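Local coordinates for uncharacterized protein (Borrelia turicatae, PDB 5VJ4), which is of unknown function but is a putative surface protein, differentially regulated in the tick-mammalian transmission cycle, that may bind lipid, at residues A[129-134]-A[199-204]; A[153-158]-A[209-214]. All coordinates share one frame; numbering follows the deposited sequence.

Interaction 1 (A[129-134]-A[199-204]); sequences GNLTSD and DFFHGS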
ATOM      1  N   GLY A 129      15.064  14.361  -5.372  1.00 55.37           N
ATOM      2  CA  GLY A 129      15.098  12.964  -4.975  1.00 51.37           C
ATOM      3  C   GLY A 129      16.237  12.209  -5.614  1.00 52.82           C
ATOM      4  O   GLY A 129      17.388  12.545  -5.407  1.00 94.37           O
ATOM      5  N   ASN A 130      15.900  11.184  -6.387  1.00 57.19           N
ATOM      6  CA  ASN A 130      16.886  10.318  -7.029  1.00 56.54           C
ATOM      7  C   ASN A 130      16.917  10.531  -8.524  1.00 57.70           C
ATOM      8  O   ASN A 130      17.586   9.779  -9.257  1.00 68.10           O
ATOM      9  CB  ASN A 130      16.659   8.827  -6.668  1.00 48.06           C
ATOM     10  CG  ASN A 130      17.249   8.467  -5.294  1.00 82.68           C
ATOM     11  OD1 ASN A 130      18.325   7.859  -5.195  1.00116.62           O
ATOM     12  ND2 ASN A 130      16.565   8.874  -4.234  1.00 91.23           N
ATOM     13  N   LEU A 131      16.186  11.550  -8.984  1.00 53.86           N
ATOM     14  CA  LEU A 131      16.263  11.955 -10.377  1.00 64.83           C
ATOM     15  C   LEU A 131      17.650  12.546 -10.625  1.00 69.87           C
ATOM     16  O   LEU A 131      18.333  12.967  -9.677  1.00 61.75           O
ATOM     17  CB  LEU A 131      15.202  12.997 -10.645  1.00 56.14           C
ATOM     18  CG  LEU A 131      13.776  12.552 -10.458  1.00 50.10           C
ATOM     19  CD1 LEU A 131      12.975  13.732  -9.971  1.00 82.64           C
ATOM     20  CD2 LEU A 131      13.283  12.185 -11.816  1.00 73.38           C
ATOM     21  N   THR A 132      18.080  12.565 -11.876  1.00 79.41           N
ATOM     22  CA  THR A 132      19.408  13.098 -12.203  1.00 74.15           C
ATOM     23  C   THR A 132      19.295  14.553 -12.571  1.00 78.62           C
ATOM     24  O   THR A 132      18.264  14.987 -13.100  1.00 92.53           O
ATOM     25  CB  THR A 132      20.047  12.363 -13.383  1.00 81.97           C
ATOM     26  OG1 THR A 132      19.125  12.386 -14.501  1.00 59.29           O
ATOM     27  CG2 THR A 132      20.486  10.915 -12.951  1.00 49.96           C
ATOM     28  N   SER A 133      20.374  15.294 -12.322  1.00 69.59           N
ATOM     29  CA  SER A 133      20.415  16.727 -12.587  1.00 50.42           C
ATOM     30  C   SER A 133      19.983  17.041 -13.993  1.00 61.88           C
ATOM     31  O   SER A 133      19.346  18.056 -14.200  1.00 66.82           O
ATOM     32  CB  SER A 133      21.801  17.242 -12.382  1.00 47.30           C
ATOM     33  OG  SER A 133      22.337  16.715 -11.182  1.00 89.14           O
ATOM     34  N   ASP A 134      20.309  16.169 -14.948  1.00 73.16           N
ATOM     35  CA  ASP A 134      19.914  16.358 -16.329  1.00 68.16           C
ATOM     36  C   ASP A 134      18.383  16.523 -16.424  1.00 83.96           C
ATOM     37  O   ASP A 134      17.869  17.465 -17.076  1.00 66.83           O
ATOM     38  CB  ASP A 134      20.446  15.217 -17.214  1.00 68.98           C
ATOM     39  N   ASP A 199       6.410  13.426 -10.327  1.00 48.66           N
ATOM     40  CA  ASP A 199       5.350  13.594 -11.320  1.00 58.11           C
ATOM     41  C   ASP A 199       5.552  14.892 -12.063  1.00 51.65           C
ATOM     42  O   ASP A 199       5.295  14.970 -13.276  1.00 53.10           O
ATOM     43  CB  ASP A 199       3.950  13.530 -10.709  1.00 69.79           C
ATOM     44  CG  ASP A 199       3.557  12.128 -10.246  1.00 69.39           C
ATOM     45  OD1 ASP A 199       4.061  11.118 -10.788  1.00 95.97           O
ATOM     46  OD2 ASP A 199       2.717  12.038  -9.326  1.00 82.50           O
ATOM     47  N   PHE A 200       6.067  15.890 -11.338  1.00 53.95           N
ATOM     48  CA  PHE A 200       6.272  17.214 -11.908  1.00 61.78           C
ATOM     49  C   PHE A 200       7.422  17.249 -12.926  1.00 63.19           C
ATOM     50  O   PHE A 200       7.236  17.731 -14.048  1.00 54.97           O
ATOM     51  CB  PHE A 200       6.466  18.268 -10.820  1.00 70.45           C
ATOM     52  CG  PHE A 200       7.038  19.538 -11.341  1.00 69.70           C
ATOM     53  CD1 PHE A 200       6.305  20.322 -12.229  1.00 46.85           C
ATOM     54  CD2 PHE A 200       8.334  19.925 -10.993  1.00 63.11           C
ATOM     55  CE1 PHE A 200       6.852  21.467 -12.752  1.00 60.36           C
ATOM     56  CE2 PHE A 200       8.880  21.085 -11.501  1.00 58.89           C
ATOM     57  CZ  PHE A 200       8.145  21.851 -12.383  1.00 60.16           C
ATOM     58  N   PHE A 201       8.588  16.736 -12.536  1.00 55.05           N
ATOM     59  CA  PHE A 201       9.754  16.738 -13.424  1.00 51.32           C
ATOM     60  C   PHE A 201       9.559  15.941 -14.690  1.00 64.50           C
ATOM     61  O   PHE A 201       9.905  16.417 -15.774  1.00 73.74           O
ATOM     62  CB  PHE A 201      11.022  16.360 -12.678  1.00 49.64           C
ATOM     63  CG  PHE A 201      11.451  17.427 -11.735  1.00 63.63           C
ATOM     64  CD1 PHE A 201      11.766  18.701 -12.219  1.00 50.35           C
ATOM     65  CD2 PHE A 201      11.455  17.208 -10.371  1.00 56.49           C
ATOM     66  CE1 PHE A 201      12.120  19.721 -11.348  1.00 55.43           C
ATOM     67  CE2 PHE A 201      11.818  18.223  -9.497  1.00 56.29           C
ATOM     68  CZ  PHE A 201      12.155  19.481  -9.988  1.00 53.18           C
ATOM     69  N   HIS A 202       8.940  14.768 -14.562  1.00 52.15           N
ATOM     70  CA  HIS A 202       8.590  13.981 -15.732  1.00 50.30           C
ATOM     71  C   HIS A 202       7.329  14.418 -16.473  1.00 54.22           C
ATOM     72  O   HIS A 202       6.889  13.714 -17.391  1.00 54.67           O
ATOM     73  CB  HIS A 202       8.557  12.499 -15.407  1.00 43.25           C
ATOM     74  CG  HIS A 202       9.905  11.925 -15.162  1.00 60.64           C
ATOM     75  ND1 HIS A 202      10.286  11.431 -13.935  1.00 66.54           N
ATOM     76  CD2 HIS A 202      10.978  11.785 -15.977  1.00 61.92           C
ATOM     77  CE1 HIS A 202      11.530  10.986 -14.007  1.00 69.75           C
ATOM     78  NE2 HIS A 202      11.979  11.202 -15.229  1.00 74.54           N
ATOM     79  N   GLY A 203       6.743  15.553 -16.093  1.00 54.72           N
ATOM     80  CA  GLY A 203       5.678  16.155 -16.909  1.00 44.18           C
ATOM     81  C   GLY A 203       4.256  15.693 -16.685  1.00 60.83           C
ATOM     82  O   GLY A 203       3.358  16.210 -17.356  1.00 78.33           O
ATOM     83  N   SER A 204       4.024  14.762 -15.745  1.00 52.27           N
ATOM     84  CA  SER A 204       2.641  14.293 -15.455  1.00 54.37           C
ATOM     85  C   SER A 204       1.787  15.374 -14.762  1.00 59.39           C
ATOM     86  O   SER A 204       0.575  15.399 -14.917  1.00 63.13           O
ATOM     87  CB  SER A 204       2.623  13.033 -14.609  1.00 47.94           C
ATOM     88  OG  SER A 204       3.709  12.197 -14.890  1.00 85.63           O
TER

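Interaction 2 (A[153-158]-A[209-214]); sequences IKPTVS and RFAQAV. With SO4 (sulfate ion), chain D.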
ATOM      1  N   ILE A 153       9.843  26.968  -6.215  1.00 45.95           N
ATOM      2  CA  ILE A 153      10.788  27.209  -5.133  1.00 57.42           C
ATOM      3  C   ILE A 153      10.104  27.731  -3.857  1.00 64.64           C
ATOM      4  O   ILE A 153      10.278  27.157  -2.786  1.00 66.34           O
ATOM      5  CB  ILE A 153      11.973  28.081  -5.588  1.00 56.43           C
ATOM      6  CG1 ILE A 153      12.569  27.484  -6.867  1.00 61.39           C
ATOM      7  CG2 ILE A 153      12.978  28.205  -4.459  1.00 44.65           C
ATOM      8  CD1 ILE A 153      14.020  27.756  -7.118  1.00 65.70           C
ATOM      9  N   LYS A 154       9.303  28.784  -3.985  1.00 66.17           N
ATOM     10  CA  LYS A 154       8.605  29.363  -2.824  1.00 69.02           C
ATOM     11  C   LYS A 154       7.796  28.327  -2.031  1.00 71.02           C
ATOM     12  O   LYS A 154       8.033  28.198  -0.813  1.00 74.55           O
ATOM     13  CB  LYS A 154       7.766  30.589  -3.207  1.00 78.03           C
ATOM     14  CG  LYS A 154       8.538  31.907  -3.268  1.00 94.89           C
ATOM     15  CD  LYS A 154       7.603  33.057  -3.646  1.00138.05           C
ATOM     16  CE  LYS A 154       8.282  34.422  -3.621  1.00130.79           C
ATOM     17  NZ  LYS A 154       7.435  35.433  -4.315  1.00120.30           N
ATOM     18  N   PRO A 155       6.906  27.545  -2.706  1.00 55.04           N
ATOM     19  CA  PRO A 155       6.161  26.503  -1.961  1.00 56.60           C
ATOM     20  C   PRO A 155       7.064  25.488  -1.292  1.00 62.03           C
ATOM     21  O   PRO A 155       6.856  25.175  -0.108  1.00 65.99           O
ATOM     22  CB  PRO A 155       5.316  25.820  -3.031  1.00 44.10           C
ATOM     23  CG  PRO A 155       5.177  26.852  -4.090  1.00 55.33           C
ATOM     24  CD  PRO A 155       6.515  27.538  -4.123  1.00 58.87           C
ATOM     25  N   THR A 156       8.082  25.013  -2.012  1.00 54.26           N
ATOM     26  CA  THR A 156       8.972  24.015  -1.428  1.00 49.50           C
ATOM     27  C   THR A 156       9.685  24.575  -0.216  1.00 57.67           C
ATOM     28  O   THR A 156       9.815  23.900   0.826  1.00 51.71           O
ATOM     29  CB  THR A 156       9.955  23.457  -2.450  1.00 48.31           C
ATOM     30  OG1 THR A 156       9.211  22.831  -3.504  1.00 58.63           O
ATOM     31  CG2 THR A 156      10.808  22.407  -1.820  1.00 49.00           C
ATOM     32  N   VAL A 157      10.132  25.823  -0.337  1.00 61.13           N
ATOM     33  CA  VAL A 157      10.954  26.412   0.715  1.00 62.64           C
ATOM     34  C   VAL A 157      10.119  26.608   1.965  1.00 56.88           C
ATOM     35  O   VAL A 157      10.578  26.304   3.074  1.00 56.90           O
ATOM     36  CB  VAL A 157      11.664  27.700   0.261  1.00 71.53           C
ATOM     37  CG1 VAL A 157      12.370  28.351   1.439  1.00 48.86           C
ATOM     38  CG2 VAL A 157      12.698  27.375  -0.819  1.00 73.52           C
ATOM     39  N   SER A 158       8.887  27.076   1.775  1.00 64.27           N
ATOM     40  CA  SER A 158       7.929  27.149   2.871  1.00 59.70           C
ATOM     41  C   SER A 158       7.763  25.757   3.533  1.00 71.43           C
ATOM     42  O   SER A 158       7.914  25.586   4.766  1.00 62.96           O
ATOM     43  CB  SER A 158       6.604  27.722   2.371  1.00 44.68           C
ATOM     44  OG  SER A 158       5.540  27.138   3.091  1.00111.18           O
ATOM     45  N   ARG A 209      -0.402  22.384 -10.238  1.00 61.51           N
ATOM     46  CA  ARG A 209      -0.565  21.213  -9.400  1.00 64.68           C
ATOM     47  C   ARG A 209       0.574  21.006  -8.411  1.00 57.00           C
ATOM     48  O   ARG A 209       0.318  20.677  -7.253  1.00 66.08           O
ATOM     49  CB  ARG A 209      -0.805  19.943 -10.219  1.00 66.78           C
ATOM     50  CG  ARG A 209      -1.006  18.685  -9.376  1.00 69.61           C
ATOM     51  CD  ARG A 209      -2.205  18.769  -8.451  1.00 61.23           C
ATOM     52  NE  ARG A 209      -2.486  17.475  -7.842  1.00 77.11           N
ATOM     53  CZ  ARG A 209      -3.214  17.310  -6.741  1.00 72.70           C
ATOM     54  NH1 ARG A 209      -3.736  18.351  -6.088  1.00 50.74           N
ATOM     55  NH2 ARG A 209      -3.402  16.087  -6.281  1.00 72.13           N
ATOM     56  N   PHE A 210       1.813  21.192  -8.851  1.00 51.12           N
ATOM     57  CA  PHE A 210       2.938  20.983  -7.954  1.00 45.59           C
ATOM     58  C   PHE A 210       2.796  21.888  -6.730  1.00 49.37           C
ATOM     59  O   PHE A 210       2.920  21.437  -5.591  1.00 49.55           O
ATOM     60  CB  PHE A 210       4.298  21.192  -8.635  1.00 36.27           C
ATOM     61  CG  PHE A 210       5.428  21.183  -7.663  1.00 37.28           C
ATOM     62  CD1 PHE A 210       5.718  22.322  -6.893  1.00 33.84           C
ATOM     63  CD2 PHE A 210       6.188  20.016  -7.461  1.00 38.91           C
ATOM     64  CE1 PHE A 210       6.750  22.294  -5.951  1.00 49.75           C
ATOM     65  CE2 PHE A 210       7.230  19.985  -6.507  1.00 43.63           C
ATOM     66  CZ  PHE A 210       7.512  21.128  -5.751  1.00 47.42           C
ATOM     67  N   ALA A 211       2.531  23.168  -6.960  1.00 54.91           N
ATOM     68  CA  ALA A 211       2.432  24.106  -5.832  1.00 59.12           C
ATOM     69  C   ALA A 211       1.204  23.846  -4.983  1.00 52.65           C
ATOM     70  O   ALA A 211       1.244  24.039  -3.780  1.00 62.13           O
ATOM     71  CB  ALA A 211       2.446  25.539  -6.316  1.00 54.61           C
ATOM     72  N   GLN A 212       0.132  23.389  -5.627  1.00 60.17           N
ATOM     73  CA  GLN A 212      -1.153  23.103  -4.979  1.00 51.97           C
ATOM     74  C   GLN A 212      -1.008  21.934  -4.038  1.00 61.94           C
ATOM     75  O   GLN A 212      -1.500  21.995  -2.913  1.00 69.64           O
ATOM     76  CB  GLN A 212      -2.182  22.744  -6.054  1.00 58.29           C
ATOM     77  CG  GLN A 212      -3.640  22.793  -5.668  1.00 67.40           C
ATOM     78  CD  GLN A 212      -4.530  22.427  -6.843  1.00 82.43           C
ATOM     79  OE1 GLN A 212      -4.638  21.244  -7.227  1.00 92.73           O
ATOM     80  NE2 GLN A 212      -5.177  23.445  -7.432  1.00 78.54           N
ATOM     81  N   ALA A 213      -0.293  20.906  -4.516  1.00 46.16           N
ATOM     82  CA  ALA A 213      -0.199  19.618  -3.870  1.00 48.53           C
ATOM     83  C   ALA A 213       0.865  19.533  -2.804  1.00 54.97           C
ATOM     84  O   ALA A 213       0.737  18.789  -1.822  1.00 56.82           O
ATOM     85  CB  ALA A 213       0.036  18.539  -4.910  1.00 43.02           C
ATOM     86  N   VAL A 214       1.930  20.282  -3.000  1.00 52.67           N
ATOM     87  CA  VAL A 214       3.062  20.169  -2.111  1.00 53.76           C
ATOM     88  C   VAL A 214       2.761  20.794  -0.737  1.00 56.87           C
ATOM     89  O   VAL A 214       3.319  20.378   0.268  1.00 56.54           O
ATOM     90  CB  VAL A 214       4.330  20.722  -2.800  1.00 61.60           C
ATOM     91  CG1 VAL A 214       4.461  22.239  -2.662  1.00 72.10           C
ATOM     92  CG2 VAL A 214       5.549  20.021  -2.284  1.00 62.87           C
TER
HETATM   93  S   SO4 D 502      -1.522  21.187 -13.788  1.00 63.47           S
HETATM   94  O1  SO4 D 502      -1.985  21.237 -15.212  1.00 71.39           O
HETATM   95  O2  SO4 D 502      -2.684  21.462 -12.904  1.00 84.13           O
HETATM   96  O3  SO4 D 502      -0.505  22.205 -13.411  1.00 67.68           O
HETATM   97  O4  SO4 D 502      -0.931  19.835 -13.595  1.00 89.30           O

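Interaction 1 (A[129-134]-A[199-204])
Leu131 reaches across to Phe201 and His202, and its two methyls divide the work. CD1 meets the Phe201 ring at CD2, 3.8 Å away, approaching obliquely; CD2 turns to the imidazole of His202, where the modelled separation is too short to be trusted and supports only rough proximity. With chi1 at -62°, CG of Leu131 lies beside its own backbone N and opposite the carbonyl carbon, which directs it toward the other segment. Phe201 takes the same first rotamer, and its chi1 of -70° puts the ring on the side of Leu131. One face of that ring is covered by its neighbour in sequence: CD2 of Phe200 lies 3.7 Å above the plane of the Phe201 ring, over its centre.

No hydrogen bond crosses between the segments, whose nearest CA atoms, those of Leu131 and Phe201, are 8.6 Å apart; the contact is therefore purely side-chain packing. The backbone bonds lie within 199-204. Gly203 N bonds to Phe200 O at 3.0 Å, and a weak bond runs from Ser204 N to Asp199 O; with the positive phi of Gly203 this fits a Schellman motif ending helix 176-201. Phe200 O is gripped a second time by Arg139 NE.

Residues 129-132 link helix 118-128 to helix 133-141, with Thr132 as N-cap of the latter. Ile127 from the first helix and Ile136 and Arg139 from the second touch Phe201, while Val135 touches His202, so the end of helix 176-201 packs against this helical corner.

Interaction 2 (A[153-158]-A[209-214])
Phe210 holds CG anti to its backbone N (chi1 171°), which swings its ring back toward Thr156, and Val214 places CG1 between its backbone N and carbonyl carbon (chi1 84°), where it meets Pro155. The Thr156 hydroxyl arrives at the rim of the Phe210 ring, in its plane: OG1 is 3.3 Å from CZ, and the two side chains cross at about a right angle. Beside this, the pyrrolidine ring of Pro155 is the apolar centre of the contact. Its CB packs on Val214 CG1 at 3.7 Å and its CG on Ala211 CB at 3.8 Å, so two residues one helical turn apart hold neighbouring atoms of one ring. Val214 also backs the aromatic, its CB lying 4.2 Å above the Phe210 plane, toward the rim.

The segment axes run nearly parallel, 15° between directions, and approach to 9.3 Å. The CA atoms of Pro155 and Ala211 are 5.9 Å apart. Pro155 has no N-H to bond to the preceding turn, and helix 145-171 is kinked there.

Off the N-terminal end of helix 207-214, Arg209 N donates an almost straight bond of 3.2 Å to O3 of a sulfate, probably from the crystallisation liquor, which Gly206 N and Arg349 NH2 also bind. The position near the helix start probably favours the anion.

Across the interface itself no hydrogen bond forms. The Thr156 hydroxyl already donates to Ile152 O within its own helix, satisfying a buried polar group at the aromatic rim; the cohesion between the segments is thus essentially apolar, while the sulfate is held at the start of helix 207-214, outside the contact.

In the fold
Interactions 1 and 2 have centres about 15 Å apart and meet through aromatic packing: CB of Phe200 lies 3.8 Å from CD2 of Phe210, their ring planes at about 50°. Phe200 thus bridges Phe201 of interaction 1 and Phe210 of interaction 2. Ile127 of helix 118-128 touches Phe201, Thr156 and Phe210, giving both contacts a shared wall. The segments alternate along the chain: helix 145-171 carries 153-158 and the next, helix 176-201, carries 199-204. Interaction 2 is the deeper, its centre about 10 Å from the centre of the chain against about 16 Å. The sulfate, held by Gly206 N between 199-204 and 209-214, by Arg209 N and by Arg349 NH2, marks no known functional site.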